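Aldehyde dehydrogenase (Burkholderia thailandensis, PDB 5J6B) probably oxidises aldehydes to carboxylic acids with NADP as cofactor, and binds NADPH. Local coordinates at residues A[33-38]-A[322-327]; A[259-264]-A[296-301]; A[272-277]-A[307-312]; A[312-317]-A[371-376]; A[336-341]-A[365-370]. All coordinates share one frame; numbering follows the deposited sequence.

Contact 1 of 5, residues A[33-38]-A[322-327]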
# COMPACT_ATOMS: atom_id res chain seq x y z
N ASP A 33 -11.73 7.33 -45.82
CA ASP A 33 -10.40 7.91 -45.68
C ASP A 33 -10.55 9.39 -45.37
O ASP A 33 -11.06 10.15 -46.20
CB ASP A 33 -9.60 7.69 -46.97
CG ASP A 33 -8.17 8.17 -46.86
OD1 ASP A 33 -7.94 9.33 -46.43
OD2 ASP A 33 -7.26 7.39 -47.20
N LYS A 34 -10.10 9.81 -44.19
CA LYS A 34 -10.34 11.20 -43.79
C LYS A 34 -9.50 12.20 -44.57
O LYS A 34 -9.75 13.40 -44.47
CB LYS A 34 -10.12 11.35 -42.28
CG LYS A 34 -11.07 10.48 -41.44
CD LYS A 34 -12.55 10.76 -41.73
CE LYS A 34 -13.48 9.80 -40.96
NZ LYS A 34 -13.06 8.36 -41.12
N TYR A 35 -8.54 11.75 -45.37
CA TYR A 35 -7.82 12.70 -46.22
C TYR A 35 -8.44 12.82 -47.61
O TYR A 35 -8.64 13.93 -48.12
CB TYR A 35 -6.34 12.31 -46.31
CG TYR A 35 -5.53 13.25 -47.18
CD1 TYR A 35 -5.36 14.58 -46.80
CD2 TYR A 35 -4.95 12.82 -48.36
CE1 TYR A 35 -4.62 15.44 -47.58
CE2 TYR A 35 -4.21 13.68 -49.16
CZ TYR A 35 -4.05 14.99 -48.76
OH TYR A 35 -3.33 15.86 -49.54
N THR A 36 -8.74 11.70 -48.25
CA THR A 36 -9.29 11.71 -49.59
C THR A 36 -10.80 11.84 -49.64
O THR A 36 -11.34 12.10 -50.72
CB THR A 36 -8.90 10.43 -50.34
OG1 THR A 36 -9.62 9.33 -49.78
CG2 THR A 36 -7.39 10.18 -50.24
N GLY A 37 -11.50 11.66 -48.52
CA GLY A 37 -12.95 11.63 -48.50
C GLY A 37 -13.57 10.38 -49.07
O GLY A 37 -14.79 10.18 -48.92
N LYS A 38 -12.79 9.52 -49.71
CA LYS A 38 -13.32 8.35 -50.38
C LYS A 38 -13.63 7.25 -49.37
O LYS A 38 -12.92 7.07 -48.38
CB LYS A 38 -12.29 7.87 -51.40
CG LYS A 38 -12.82 7.00 -52.49
CD LYS A 38 -11.67 6.73 -53.44
CE LYS A 38 -11.99 5.58 -54.36
NZ LYS A 38 -10.77 5.24 -55.11
N MET A 322 2.27 20.24 -43.62
CA MET A 322 0.88 19.84 -43.71
C MET A 322 0.67 19.05 -45.01
O MET A 322 1.24 19.39 -46.04
CB MET A 322 -0.03 21.07 -43.69
CG MET A 322 -1.52 20.78 -43.65
SD MET A 322 -2.56 22.27 -43.62
CE MET A 322 -2.05 23.10 -45.12
N GLY A 323 -0.15 18.00 -44.95
CA GLY A 323 -0.43 17.27 -46.19
C GLY A 323 -1.01 15.89 -45.92
O GLY A 323 -1.64 15.65 -44.89
N ASP A 324 -0.79 15.00 -46.88
CA ASP A 324 -1.31 13.64 -46.82
C ASP A 324 -0.72 12.93 -45.61
O ASP A 324 0.50 12.83 -45.49
CB ASP A 324 -0.96 12.89 -48.12
CG ASP A 324 -1.73 11.58 -48.29
OD1 ASP A 324 -2.14 10.99 -47.27
OD2 ASP A 324 -1.91 11.13 -49.46
N PRO A 325 -1.55 12.43 -44.68
CA PRO A 325 -1.01 11.70 -43.52
C PRO A 325 -0.29 10.41 -43.89
O PRO A 325 0.49 9.90 -43.08
CB PRO A 325 -2.26 11.43 -42.67
CG PRO A 325 -3.38 11.41 -43.65
CD PRO A 325 -3.03 12.43 -44.71
N LYS A 326 -0.51 9.87 -45.08
CA LYS A 326 0.28 8.73 -45.52
C LYS A 326 1.72 9.11 -45.82
O LYS A 326 2.59 8.23 -45.84
CB LYS A 326 -0.38 8.09 -46.75
CG LYS A 326 -1.82 7.67 -46.50
CD LYS A 326 -2.49 7.18 -47.79
CE LYS A 326 -3.99 7.00 -47.59
NZ LYS A 326 -4.66 8.31 -47.29
N ASP A 327 1.99 10.39 -46.06
CA ASP A 327 3.35 10.85 -46.31
C ASP A 327 4.08 10.96 -44.97
O ASP A 327 3.62 11.70 -44.09
CB ASP A 327 3.31 12.19 -47.04
CG ASP A 327 4.70 12.76 -47.36
OD1 ASP A 327 5.72 12.17 -46.96
OD2 ASP A 327 4.76 13.81 -48.03

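Contact 2 of 5, residues A[259-264]-A[296-301]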
# COMPACT_ATOMS: atom_id res chain seq x y z
N GLY A 259 -12.58 16.41 -22.39
CA GLY A 259 -11.55 17.26 -22.97
C GLY A 259 -11.27 18.54 -22.20
O GLY A 259 -11.64 18.66 -21.03
N GLY A 260 -10.61 19.50 -22.84
CA GLY A 260 -10.28 20.74 -22.16
C GLY A 260 -9.50 21.66 -23.08
O GLY A 260 -9.33 21.38 -24.26
N ASN A 261 -9.00 22.76 -22.51
CA ASN A 261 -8.22 23.75 -23.25
C ASN A 261 -6.86 23.92 -22.57
O ASN A 261 -6.53 24.99 -22.05
CB ASN A 261 -8.99 25.10 -23.41
CG ASN A 261 -9.39 25.74 -22.07
OD1 ASN A 261 -9.44 25.09 -21.02
ND2 ASN A 261 -9.69 27.03 -22.12
N ALA A 262 -6.05 22.86 -22.62
CA ALA A 262 -4.87 22.75 -21.77
C ALA A 262 -3.88 23.87 -22.02
O ALA A 262 -3.70 24.35 -23.15
CB ALA A 262 -4.17 21.40 -21.97
N ALA A 263 -3.22 24.28 -20.95
CA ALA A 263 -2.26 25.37 -20.95
C ALA A 263 -0.88 24.87 -20.54
O ALA A 263 -0.75 23.90 -19.78
CB ALA A 263 -2.69 26.51 -20.01
N ALA A 264 0.14 25.55 -21.05
CA ALA A 264 1.53 25.33 -20.66
C ALA A 264 2.12 26.67 -20.26
O ALA A 264 1.99 27.65 -21.00
CB ALA A 264 2.35 24.72 -21.81
N VAL A 296 -1.89 21.12 -26.35
CA VAL A 296 -1.60 22.47 -25.88
C VAL A 296 -2.48 23.45 -26.65
O VAL A 296 -2.37 23.58 -27.87
CB VAL A 296 -0.11 22.81 -26.06
CG1 VAL A 296 0.15 24.29 -25.78
CG2 VAL A 296 0.77 21.95 -25.15
N GLN A 297 -3.36 24.14 -25.93
CA GLN A 297 -4.15 25.19 -26.58
C GLN A 297 -3.70 26.59 -26.20
O GLN A 297 -3.82 27.50 -27.02
CB GLN A 297 -5.63 25.02 -26.24
CG GLN A 297 -6.57 25.99 -26.98
CD GLN A 297 -8.03 25.62 -26.81
OE1 GLN A 297 -8.37 24.44 -26.76
NE2 GLN A 297 -8.89 26.62 -26.68
N ARG A 298 -3.18 26.77 -24.99
CA ARG A 298 -2.80 28.08 -24.48
C ARG A 298 -1.36 28.04 -23.99
O ARG A 298 -0.99 27.16 -23.21
CB ARG A 298 -3.74 28.50 -23.34
CG ARG A 298 -5.22 28.51 -23.73
CD ARG A 298 -6.07 28.91 -22.51
NE ARG A 298 -6.22 27.82 -21.55
CZ ARG A 298 -6.29 27.99 -20.23
NH1 ARG A 298 -6.19 29.20 -19.71
NH2 ARG A 298 -6.44 26.93 -19.43
N ILE A 299 -0.55 28.98 -24.46
CA ILE A 299 0.84 29.09 -24.03
C ILE A 299 0.98 30.39 -23.27
O ILE A 299 0.71 31.46 -23.81
CB ILE A 299 1.81 29.05 -25.22
CG1 ILE A 299 1.61 27.76 -26.03
CG2 ILE A 299 3.25 29.20 -24.72
CD1 ILE A 299 2.24 27.78 -27.41
N ILE A 300 1.44 30.30 -22.02
CA ILE A 300 1.52 31.41 -21.08
C ILE A 300 3.00 31.58 -20.74
O ILE A 300 3.55 30.81 -19.94
CB ILE A 300 0.68 31.16 -19.82
CG1 ILE A 300 -0.78 30.86 -20.20
CG2 ILE A 300 0.77 32.33 -18.84
CD1 ILE A 300 -1.61 30.20 -19.09
N ALA A 301 3.66 32.56 -21.35
CA ALA A 301 5.11 32.67 -21.32
C ALA A 301 5.56 33.92 -20.58
O ALA A 301 4.99 35.01 -20.78
CB ALA A 301 5.69 32.70 -22.75
O HOH W 1 -7.50 23.75 -19.25

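Contact 3 of 5, residues A[272-277]-A[307-312]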
# COMPACT_ATOMS: atom_id res chain seq x y z
N GLU A 272 17.93 29.33 -21.48
CA GLU A 272 18.94 28.42 -22.00
C GLU A 272 18.35 27.16 -22.63
O GLU A 272 19.05 26.46 -23.37
CB GLU A 272 19.93 28.04 -20.89
N VAL A 273 17.08 26.84 -22.36
CA VAL A 273 16.49 25.62 -22.88
C VAL A 273 15.29 25.91 -23.80
O VAL A 273 14.43 25.05 -23.98
CB VAL A 273 16.09 24.67 -21.74
CG1 VAL A 273 17.33 24.14 -21.01
CG2 VAL A 273 15.12 25.37 -20.78
N LEU A 274 15.24 27.10 -24.39
CA LEU A 274 14.06 27.48 -25.16
C LEU A 274 13.85 26.59 -26.39
O LEU A 274 12.71 26.35 -26.79
CB LEU A 274 14.14 28.96 -25.57
CG LEU A 274 13.81 29.99 -24.49
CD1 LEU A 274 13.86 31.39 -25.06
CD2 LEU A 274 12.43 29.73 -23.86
N ASP A 275 14.92 26.09 -27.00
CA ASP A 275 14.71 25.23 -28.17
C ASP A 275 13.98 23.95 -27.78
O ASP A 275 13.13 23.46 -28.54
CB ASP A 275 16.04 24.91 -28.85
CG ASP A 275 16.53 26.05 -29.70
OD1 ASP A 275 15.70 26.88 -30.13
OD2 ASP A 275 17.75 26.13 -29.94
N TYR A 276 14.31 23.39 -26.62
CA TYR A 276 13.58 22.21 -26.13
C TYR A 276 12.13 22.57 -25.81
O TYR A 276 11.21 21.82 -26.16
CB TYR A 276 14.27 21.62 -24.90
CG TYR A 276 13.34 20.74 -24.10
CD1 TYR A 276 13.07 19.44 -24.51
CD2 TYR A 276 12.69 21.22 -22.96
CE1 TYR A 276 12.20 18.62 -23.80
CE2 TYR A 276 11.80 20.40 -22.24
CZ TYR A 276 11.56 19.11 -22.68
OH TYR A 276 10.68 18.30 -21.99
N VAL A 277 11.91 23.69 -25.14
CA VAL A 277 10.55 24.11 -24.80
C VAL A 277 9.72 24.30 -26.07
O VAL A 277 8.58 23.82 -26.15
CB VAL A 277 10.60 25.40 -23.96
CG1 VAL A 277 9.18 25.93 -23.69
CG2 VAL A 277 11.34 25.14 -22.65
N ASP A 307 9.96 37.29 -25.97
CA ASP A 307 10.35 37.65 -27.33
C ASP A 307 11.15 36.54 -27.99
O ASP A 307 10.94 36.22 -29.17
CB ASP A 307 11.14 38.95 -27.34
CG ASP A 307 10.32 40.15 -26.93
OD1 ASP A 307 9.07 40.09 -27.02
OD2 ASP A 307 10.93 41.16 -26.53
N ALA A 308 12.08 35.92 -27.25
CA ALA A 308 12.88 34.84 -27.83
C ALA A 308 12.01 33.62 -28.11
O ALA A 308 12.13 33.00 -29.17
CB ALA A 308 14.05 34.51 -26.91
N LEU A 309 11.13 33.26 -27.17
CA LEU A 309 10.22 32.13 -27.37
C LEU A 309 9.30 32.36 -28.56
O LEU A 309 9.06 31.45 -29.36
CB LEU A 309 9.38 31.89 -26.11
CG LEU A 309 8.41 30.72 -26.22
CD1 LEU A 309 9.10 29.42 -25.81
CD2 LEU A 309 7.16 30.93 -25.39
N ARG A 310 8.78 33.59 -28.68
CA ARG A 310 7.84 33.91 -29.75
C ARG A 310 8.48 33.74 -31.13
O ARG A 310 7.87 33.17 -32.04
CB ARG A 310 7.33 35.35 -29.57
CG ARG A 310 6.39 35.84 -30.67
CD ARG A 310 6.38 37.37 -30.69
NE ARG A 310 5.25 37.92 -31.44
CZ ARG A 310 5.30 38.30 -32.71
NH1 ARG A 310 6.43 38.20 -33.41
NH2 ARG A 310 4.21 38.78 -33.30
N GLU A 311 9.71 34.25 -31.29
CA GLU A 311 10.39 34.12 -32.57
C GLU A 311 10.65 32.65 -32.90
O GLU A 311 10.41 32.21 -34.03
CB GLU A 311 11.69 34.91 -32.56
CG GLU A 311 12.51 34.75 -33.82
CD GLU A 311 13.76 35.62 -33.82
OE1 GLU A 311 14.67 35.35 -33.01
OE2 GLU A 311 13.82 36.57 -34.62
N LYS A 312 11.14 31.89 -31.93
CA LYS A 312 11.41 30.47 -32.16
C LYS A 312 10.13 29.69 -32.43
O LYS A 312 10.11 28.75 -33.23
CB LYS A 312 12.15 29.86 -30.96
CG LYS A 312 13.64 30.22 -30.86
CD LYS A 312 14.14 29.94 -29.41
CE LYS A 312 15.57 30.45 -29.20
NZ LYS A 312 16.53 29.83 -30.17

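Contact 4 of 5, residues A[312-317]-A[371-376]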
# COMPACT_ATOMS: atom_id res chain seq x y z
N LYS A 312 11.14 31.89 -31.93
CA LYS A 312 11.41 30.47 -32.16
C LYS A 312 10.13 29.69 -32.43
O LYS A 312 10.11 28.75 -33.23
CB LYS A 312 12.15 29.86 -30.96
CG LYS A 312 13.64 30.22 -30.86
CD LYS A 312 14.14 29.94 -29.41
CE LYS A 312 15.57 30.45 -29.20
NZ LYS A 312 16.53 29.83 -30.17
N LEU A 313 9.03 30.06 -31.76
CA LEU A 313 7.79 29.32 -31.91
C LEU A 313 7.14 29.60 -33.26
O LEU A 313 6.61 28.69 -33.90
CB LEU A 313 6.83 29.65 -30.77
CG LEU A 313 5.67 28.67 -30.60
CD1 LEU A 313 6.20 27.26 -30.42
CD2 LEU A 313 4.81 29.09 -29.43
N ILE A 314 7.17 30.86 -33.69
CA ILE A 314 6.69 31.20 -35.03
C ILE A 314 7.47 30.41 -36.07
O ILE A 314 6.89 29.80 -36.98
CB ILE A 314 6.78 32.71 -35.27
CG1 ILE A 314 5.74 33.44 -34.41
CG2 ILE A 314 6.61 33.02 -36.77
CD1 ILE A 314 5.99 34.93 -34.23
N ALA A 315 8.80 30.40 -35.95
CA ALA A 315 9.61 29.67 -36.93
C ALA A 315 9.30 28.17 -36.89
O ALA A 315 9.16 27.53 -37.93
CB ALA A 315 11.09 29.92 -36.69
N LYS A 316 9.19 27.60 -35.68
CA LYS A 316 8.89 26.18 -35.57
C LYS A 316 7.51 25.86 -36.13
O LYS A 316 7.34 24.86 -36.84
CB LYS A 316 8.98 25.74 -34.11
CG LYS A 316 8.74 24.25 -33.88
CD LYS A 316 9.90 23.42 -34.41
CE LYS A 316 9.61 21.93 -34.25
NZ LYS A 316 10.68 21.09 -34.85
N THR A 317 6.52 26.70 -35.82
CA THR A 317 5.16 26.48 -36.33
C THR A 317 5.14 26.53 -37.85
O THR A 317 4.53 25.67 -38.50
CB THR A 317 4.22 27.53 -35.71
OG1 THR A 317 4.20 27.35 -34.29
CG2 THR A 317 2.80 27.39 -36.24
N ALA A 371 -1.08 24.44 -39.06
CA ALA A 371 -0.65 24.74 -37.69
C ALA A 371 -0.58 26.26 -37.54
O ALA A 371 0.09 26.93 -38.32
CB ALA A 371 0.71 24.11 -37.40
N THR A 372 -1.30 26.80 -36.55
CA THR A 372 -1.55 28.23 -36.48
C THR A 372 -1.24 28.72 -35.07
O THR A 372 -1.52 28.03 -34.09
CB THR A 372 -3.00 28.54 -36.85
OG1 THR A 372 -3.26 28.07 -38.18
CG2 THR A 372 -3.26 30.03 -36.78
N LEU A 373 -0.63 29.90 -34.99
CA LEU A 373 -0.32 30.54 -33.72
C LEU A 373 -0.92 31.94 -33.71
O LEU A 373 -0.82 32.67 -34.70
CB LEU A 373 1.19 30.61 -33.50
CG LEU A 373 1.69 31.17 -32.17
CD1 LEU A 373 1.38 30.20 -31.04
CD2 LEU A 373 3.18 31.43 -32.25
N LEU A 374 -1.55 32.31 -32.59
CA LEU A 374 -2.15 33.63 -32.46
C LEU A 374 -1.65 34.32 -31.21
O LEU A 374 -1.29 33.68 -30.22
CB LEU A 374 -3.69 33.56 -32.41
CG LEU A 374 -4.38 33.14 -33.71
CD1 LEU A 374 -4.66 31.67 -33.70
CD2 LEU A 374 -5.65 33.94 -33.91
N GLU A 375 -1.61 35.65 -31.28
CA GLU A 375 -1.38 36.51 -30.13
C GLU A 375 -2.61 37.38 -29.91
O GLU A 375 -3.40 37.61 -30.83
CB GLU A 375 -0.16 37.40 -30.33
CG GLU A 375 1.18 36.78 -29.96
CD GLU A 375 2.32 37.79 -30.11
OE1 GLU A 375 2.28 38.58 -31.08
OE2 GLU A 375 3.23 37.81 -29.25
N GLY A 376 -2.75 37.86 -28.68
CA GLY A 376 -3.78 38.84 -28.38
C GLY A 376 -5.21 38.32 -28.39
O GLY A 376 -6.13 39.12 -28.56
O HOH W 2 2.04 26.43 -40.21

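Contact 5 of 5, residues A[336-341]-A[365-370]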
# COMPACT_ATOMS: atom_id res chain seq x y z
N ILE A 336 -10.74 16.09 -38.62
CA ILE A 336 -11.63 14.94 -38.81
C ILE A 336 -12.74 15.20 -39.83
O ILE A 336 -13.26 14.25 -40.42
CB ILE A 336 -12.21 14.51 -37.45
CG1 ILE A 336 -12.90 13.15 -37.56
CG2 ILE A 336 -13.18 15.57 -36.92
CD1 ILE A 336 -11.97 12.04 -38.05
N SER A 337 -13.11 16.46 -40.06
CA SER A 337 -14.11 16.78 -41.08
C SER A 337 -14.01 18.25 -41.44
O SER A 337 -13.44 19.06 -40.69
CB SER A 337 -15.53 16.46 -40.60
OG SER A 337 -15.94 17.34 -39.58
N GLU A 338 -14.59 18.60 -42.60
CA GLU A 338 -14.63 20.00 -43.01
C GLU A 338 -15.43 20.85 -42.03
O GLU A 338 -15.06 22.00 -41.75
CB GLU A 338 -15.23 20.13 -44.41
CG GLU A 338 -14.43 19.42 -45.47
CD GLU A 338 -14.66 19.98 -46.86
OE1 GLU A 338 -15.46 20.94 -46.99
OE2 GLU A 338 -14.05 19.46 -47.82
N SER A 339 -16.54 20.32 -41.51
CA SER A 339 -17.37 21.11 -40.60
C SER A 339 -16.61 21.45 -39.32
O SER A 339 -16.76 22.54 -38.77
CB SER A 339 -18.66 20.37 -40.29
OG SER A 339 -18.41 19.15 -39.61
N GLU A 340 -15.76 20.53 -38.85
CA GLU A 340 -14.98 20.81 -37.64
C GLU A 340 -13.92 21.88 -37.90
O GLU A 340 -13.71 22.77 -37.07
CB GLU A 340 -14.34 19.52 -37.13
CG GLU A 340 -15.29 18.67 -36.31
CD GLU A 340 -15.84 19.44 -35.12
OE1 GLU A 340 -15.10 19.60 -34.13
OE2 GLU A 340 -17.00 19.90 -35.19
N ALA A 341 -13.24 21.81 -39.05
CA ALA A 341 -12.35 22.89 -39.45
C ALA A 341 -13.10 24.21 -39.57
O ALA A 341 -12.59 25.26 -39.15
CB ALA A 341 -11.66 22.54 -40.78
N ASP A 365 -8.12 25.13 -45.71
CA ASP A 365 -8.59 24.70 -47.03
C ASP A 365 -9.30 23.36 -46.86
O ASP A 365 -8.65 22.32 -46.73
CB ASP A 365 -7.43 24.60 -48.02
CG ASP A 365 -7.87 24.14 -49.39
OD1 ASP A 365 -9.05 24.36 -49.75
OD2 ASP A 365 -7.04 23.56 -50.12
N GLY A 366 -10.63 23.39 -46.87
CA GLY A 366 -11.38 22.18 -46.57
C GLY A 366 -11.12 21.76 -45.13
O GLY A 366 -11.27 22.55 -44.19
N ALA A 367 -10.70 20.51 -44.95
CA ALA A 367 -10.33 19.99 -43.64
C ALA A 367 -8.86 20.20 -43.30
O ALA A 367 -8.42 19.84 -42.20
CB ALA A 367 -10.69 18.50 -43.56
N MET A 368 -8.08 20.77 -44.23
CA MET A 368 -6.65 20.99 -44.06
C MET A 368 -6.45 22.34 -43.38
O MET A 368 -6.50 23.40 -44.03
CB MET A 368 -5.91 20.92 -45.39
CG MET A 368 -6.07 19.61 -46.16
SD MET A 368 -5.64 18.13 -45.21
CE MET A 368 -3.98 18.53 -44.65
N PHE A 369 -6.21 22.31 -42.07
CA PHE A 369 -6.02 23.48 -41.22
C PHE A 369 -4.53 23.56 -40.88
O PHE A 369 -3.99 22.63 -40.27
CB PHE A 369 -6.87 23.36 -39.95
CG PHE A 369 -7.24 24.69 -39.30
CD1 PHE A 369 -8.58 24.98 -39.03
CD2 PHE A 369 -6.27 25.60 -38.91
CE1 PHE A 369 -8.94 26.18 -38.41
CE2 PHE A 369 -6.62 26.81 -38.30
CZ PHE A 369 -7.96 27.10 -38.04
N GLU A 370 -3.87 24.63 -41.34
CA GLU A 370 -2.47 24.87 -41.01
C GLU A 370 -2.25 24.91 -39.50
O GLU A 370 -3.10 25.40 -38.75
CB GLU A 370 -2.00 26.21 -41.57
CG GLU A 370 -1.33 26.16 -42.91
CD GLU A 370 -0.71 27.50 -43.28
OE1 GLU A 370 -1.32 28.56 -42.98
OE2 GLU A 370 0.40 27.50 -43.84

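Contact 1 of 5, residues A[33-38]-A[322-327]
Y35 lays its ring against the backbone of D324. The CA of D324 stands over one face of the ring, 3.7 Å from its centroid and 14° off the normal, a CH-pi contact. The D324 carboxylate lies toward the CE2 side, with CG 3.4 Å from Y35 CE2 and its plane turned 30° from the ring. P325 comes in at a slant, CD 3.6 Å from Y35 CG. D33 and K326 meet tip to tip in a salt bridge. K326 NZ is 2.8 Å from D33 OD2, on the syn lone pair of that oxygen. The lysine chain bends only at its last torsion (chi4 64°), which turns NZ to the acid. D324 OD1 makes a long ion pair with the same NZ. D33 OD1 holds its own loop: it accepts from Y35 N (2.7 Å) and T36 N. D324 OD1 takes K326 N at 3.0 Å in an Asx turn, within the type I turn D324-D327. The contact joins the loop between strands 29-32 and 39-43 to the loop between helices 303-319 and 338-353. Helix 88-99 packs on D33, P325 and K326, and M368 of strand 368-375 on Y35.

Contact 2 of 5, residues A[259-264]-A[296-301]
A263 and R298 pair in parallel, as do A264 and I299, joining the two strands of a beta-alpha-beta unit whose helix is 274-286. The ladder is regular toward A264 and I300: A264 N donates to R298 O (2.9 Å) and I300 N to A264 O (2.9 Å). Toward A262, the carbonyl A262 O takes two donors, Q297 N at 2.8 Å and R298 N at 3.1 Å. N261 O is also gripped twice, by NE and NH2 of R298, side-on and in the guanidinium plane. R298 NE to N261 O is the straighter and shorter of the two bonds, 2.9 Å. A263 CB covers one guanidinium face and N261 ND2 lies over the other. The remaining N-H groups of this buried arginine are met by carbonyls: NH1 by R407 O, NH2 by V408 O. NH1 also bonds Y384 OH. N261 OD1 is paired with S411 OG and ND2 with Y384 O. The Q297 amide is held by K386 O and A388 N. G259, at the start of the first segment, touches the bound NADPH. A water donates to N261 OD1 at 2.9 Å and accepts only weakly from R298 NH2, at 3.4 Å.

Contact 3 of 5, residues A[272-277]-A[307-312]
L274 fills the gap between the two helices and makes the tight part of the contact. Its CD1 touches A308 CB at 3.6 Å. Its CD2 meets L309 CD1 at 3.9 Å, the two leucine side chains crossing at about a right angle. V277, one turn after L274, adds CG1 to the same methyl, 4.1 Å from L309 CD1. L309 CG is anti to the backbone N (chi1 -180°), and the branch ends nearer helix 274-286 than its CB direction alone suggests. V278 and L281 of that helix continue the cover of L309. L274, V277 and L309 are all buried. Helices 274-286 and 303-319 follow strands 263-266 and 298-302 of the mixed sheet, and here they pack side by side as the layer of a Rossmann-like alpha/beta fold. The side with D275 and K312 is looser and faces solvent. K312 lies alongside L274 with its aliphatic chain, CD 4.0 Å from L274 CB. It then bends at its end (chi4 -58°) to bring NZ to D275 OD1 at 3.1 Å. This salt bridge meets the oxygen on the syn side but 34° out of the carboxylate plane. D275 is exposed, and K312 is partly so. On another flank of helix 274-286, Y276 forms a hydrogen bond and a cation-pi contact with R483 and R485, respectively, of a neighbouring subunit.

Contact 4 of 5, residues A[312-317]-A[371-376]
Helix 303-319 packs on the mixed sheet of an alpha/beta domain here, and this contact sets its second half against strand 368-375. The helix and strand run nearly opposite ways, their short axes 153° apart and 8.9 Å apart at closest approach. L373 is the main side chain from the strand. Its CG lies anti to the backbone N (chi1 -176°), and both its methyl groups meet the helix. L373 CD1 meets L313 CD2 at 3.9 Å. L373 CD2 reaches I314 CG1, also at 3.9 Å, and lies against L313 as well. Both helix side chains cross L373 at about a right angle, and these touches are apolar. One turn on, T317 turns its methyl to A371. T317 CG2 is 3.4 Å from A371 O and 4.1 Å from A371 CB. The threonine hydroxyl is turned back to its own helix: OG1 donates to L313 O at 2.8 Å, from above the carbonyl plane. T317 N reaches the same oxygen from the opposite face, so L313 O serves two donors. That leaves the methyl as the group that meets A371. A water links the two backbones, donating to A371 O at 2.8 Å and to T317 O. The strand lies between 357-360, antiparallel, and 392-398, parallel. T372 and L374, on its other face, pack on M348 of helix 338-353. Y286 of helix 274-286 touches A371, and V359 of strand 357-360 touches L373.

Contact 5 of 5, residues A[336-341]-A[365-370]
A341 and A367 carry the close contact between the first turn of a helix and a beta turn. A341 CB lies 3.4 Å from G366 O and 4.1 Å from A367 CA. A367 CB rests on the backbone at S337, 3.9 Å from its C. E338 runs past the turn in an extended chain. Its CG is 3.9 Å from A367 N, and its CD is 4.0 Å from G366 CA. F369 meets the helix with its edge: A341 O lies in the plane of the ring, 3.8 Å from CE1. The ring's CG is anti to the backbone N (chi1 -155°), which carries the ring to the helix. All of this is van der Waals contact. The next shell fixes the two backbones. Residues D365 to M368 form a type II' turn, closed by M368 N to D365 O at 3.0 Å and by D365 N to M368 O. G366 has positive phi, as the first inner position of this turn requires. On the helix side, S337 is the N-cap residue; its OG is hydrogen-bonded to S339 OG, and its O accepts from A341 N. The beta turn links strand 364-365 to the antiparallel strand 368-375 as a hairpin, and its tip lies at the N-terminal end of helix 338-353. Farther along that helix, L344, A345 and M348 pack on F369.

Contact 2 is wholly buried and is built from backbone ladder bonds and a paired-up arginine. Contact 4 is also buried, but its side chains meet through methyl groups, with one water between backbones. Contacts 3, 1 and 5 are partly exposed. Contacts 1 and 3 each set a salt bridge beside apolar or ring packing, while contact 5 relies on van der Waals touches at a turn. Contacts 3 and 4 share helix 303-319 and K312, and the R310-E375 salt bridge ties them. Contacts 4 and 5 share strand 368-375. L309 and L313 of helix 303-319 touch A301 and I299 of contact 2. M322 of contact 1 packs on M368 of contact 5.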